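Long-range contact in cleavage stimulation factor 77 (Encephalitozoon cuniculi, PDB 2UY1), which probably binds messenger RNA as a nuclear protein of the suppressor-of-forked family, whose relatives take part in 3'-end processing of pre-mRNA: residues A[248-253]-A[260-265]. Sequence-based numbering, arbitrary orientation.
Sequences LSLYYG and AVYGDL
The shortest polar link between Leu250 and Tyr262 runs through one water, which donates to Leu250 O at 2.8 Å and is hydrogen-bonded to Tyr262 OH at 2.9 Å, in the plane of the phenol ring. No direct hydrogen bond joins the two segments; the remaining contacts are van der Waals. With CG beside its backbone N (chi1 -56°), Tyr262 brings its ring end back toward the other helix, its OH 3.5 Å from Gly253 C. Val261 fills the adjoining site: its CG1 lies 3.2 Å from Ser249 O, touches Gly253 CA at 3.5 Å and sits over the centre of one face of the Tyr262 ring. From the same valine, CB meets the edge of the Tyr252 ring at CD2, while the Tyr252 hydroxyl is bonded to Glu237. Farther along, Leu265 CD1 presses tightly on Ser249 CB (3.5 Å) and meets Leu250 CD2 at 4.0 Å, the two leucine side chains crossing at about a right angle. Helix 282-300 continues the packing, stacking His292 on Tyr262 and setting Leu288 against Leu265. Segments 248-253 and 260-265, roughly antiparallel (154°) with axes approaching to 9.2 Å, thus form a helical hairpin, consistent with the HAT/TPR-like repeats of the suppressor-of-forked family.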
# COMPACT_ATOMS: atom_id res chain seq x y z
N LEU A 248 -7.99 -24.28 1.96
CA LEU A 248 -9.24 -25.05 2.18
C LEU A 248 -9.30 -25.76 3.52
O LEU A 248 -10.37 -26.06 4.03
CB LEU A 248 -9.52 -26.04 1.08
CG LEU A 248 -9.94 -25.33 -0.21
CD1 LEU A 248 -9.80 -26.40 -1.33
CD2 LEU A 248 -11.34 -24.64 -0.20
N SER A 249 -8.12 -26.09 4.05
CA SER A 249 -8.01 -26.80 5.36
C SER A 249 -8.33 -25.84 6.48
O SER A 249 -8.98 -26.23 7.47
CB SER A 249 -6.58 -27.34 5.54
OG SER A 249 -6.36 -28.47 4.76
N LEU A 250 -7.94 -24.56 6.35
CA LEU A 250 -8.27 -23.56 7.39
C LEU A 250 -9.75 -23.20 7.36
O LEU A 250 -10.44 -23.08 8.41
CB LEU A 250 -7.37 -22.29 7.24
CG LEU A 250 -5.86 -22.48 7.18
CD1 LEU A 250 -5.15 -21.15 7.06
CD2 LEU A 250 -5.42 -23.18 8.51
N TYR A 251 -10.27 -23.18 6.16
CA TYR A 251 -11.68 -22.94 5.88
C TYR A 251 -12.46 -24.14 6.44
O TYR A 251 -13.50 -23.98 7.10
CB TYR A 251 -11.84 -22.77 4.35
CG TYR A 251 -13.30 -22.62 3.83
CD1 TYR A 251 -13.96 -21.40 3.94
CD2 TYR A 251 -14.02 -23.71 3.29
CE1 TYR A 251 -15.32 -21.22 3.48
CE2 TYR A 251 -15.40 -23.53 2.84
CZ TYR A 251 -16.01 -22.30 2.93
OH TYR A 251 -17.32 -22.06 2.56
N TYR A 252 -12.11 -25.10 6.43
CA TYR A 252 -12.70 -26.39 6.78
C TYR A 252 -12.76 -26.57 8.30
O TYR A 252 -13.81 -26.88 8.87
CB TYR A 252 -11.91 -27.53 6.14
CG TYR A 252 -12.46 -28.91 6.45
CD1 TYR A 252 -13.58 -29.39 5.80
CD2 TYR A 252 -11.86 -29.72 7.40
CE1 TYR A 252 -14.09 -30.64 6.08
CE2 TYR A 252 -12.36 -30.98 7.69
CZ TYR A 252 -13.47 -31.43 7.02
OH TYR A 252 -13.98 -32.68 7.31
N GLY A 253 -11.61 -26.30 8.87
CA GLY A 253 -11.50 -26.23 10.35
C GLY A 253 -12.47 -25.26 10.96
O GLY A 253 -13.21 -25.60 11.91
N ALA A 260 -9.98 -31.26 14.18
CA ALA A 260 -9.07 -32.31 13.83
C ALA A 260 -8.13 -31.85 12.75
O ALA A 260 -7.01 -32.27 12.71
CB ALA A 260 -9.82 -33.49 13.34
N VAL A 261 -8.61 -30.98 11.87
CA VAL A 261 -7.76 -30.54 10.73
C VAL A 261 -6.48 -29.89 11.15
O VAL A 261 -5.46 -30.05 10.46
CB VAL A 261 -8.53 -29.74 9.65
CG1 VAL A 261 -8.62 -28.24 9.98
CG2 VAL A 261 -7.83 -29.97 8.28
N TYR A 262 -6.48 -29.22 12.31
CA TYR A 262 -5.21 -28.56 12.82
C TYR A 262 -4.07 -29.52 13.06
O TYR A 262 -2.93 -29.24 12.70
CB TYR A 262 -5.50 -27.63 14.01
CG TYR A 262 -6.56 -26.59 13.57
CD1 TYR A 262 -6.24 -25.58 12.66
CD2 TYR A 262 -7.87 -26.68 14.00
CE1 TYR A 262 -7.20 -24.67 12.21
CE2 TYR A 262 -8.84 -25.80 13.57
CZ TYR A 262 -8.52 -24.78 12.69
OH TYR A 262 -9.52 -23.91 12.31
N GLY A 263 -4.35 -30.69 13.62
CA GLY A 263 -3.28 -31.67 13.83
C GLY A 263 -2.86 -32.41 12.56
O GLY A 263 -1.69 -32.79 12.43
N ASP A 264 -3.81 -32.62 11.65
CA ASP A 264 -3.61 -33.21 10.33
C ASP A 264 -2.73 -32.32 9.48
O ASP A 264 -1.96 -32.81 8.67
CB ASP A 264 -4.95 -33.37 9.58
CG ASP A 264 -5.88 -34.47 10.15
OD1 ASP A 264 -5.56 -35.18 11.14
OD2 ASP A 264 -6.98 -34.58 9.57
N LEU A 265 -2.87 -31.01 9.64
CA LEU A 265 -2.00 -30.06 8.95
C LEU A 265 -0.60 -29.99 9.58
O LEU A 265 0.40 -29.87 8.87
CB LEU A 265 -2.66 -28.69 8.88
CG LEU A 265 -3.64 -28.29 7.76
CD1 LEU A 265 -4.29 -26.96 8.14
CD2 LEU A 265 -2.92 -28.18 6.40
O HOH W 1 -8.81 -21.95 10.33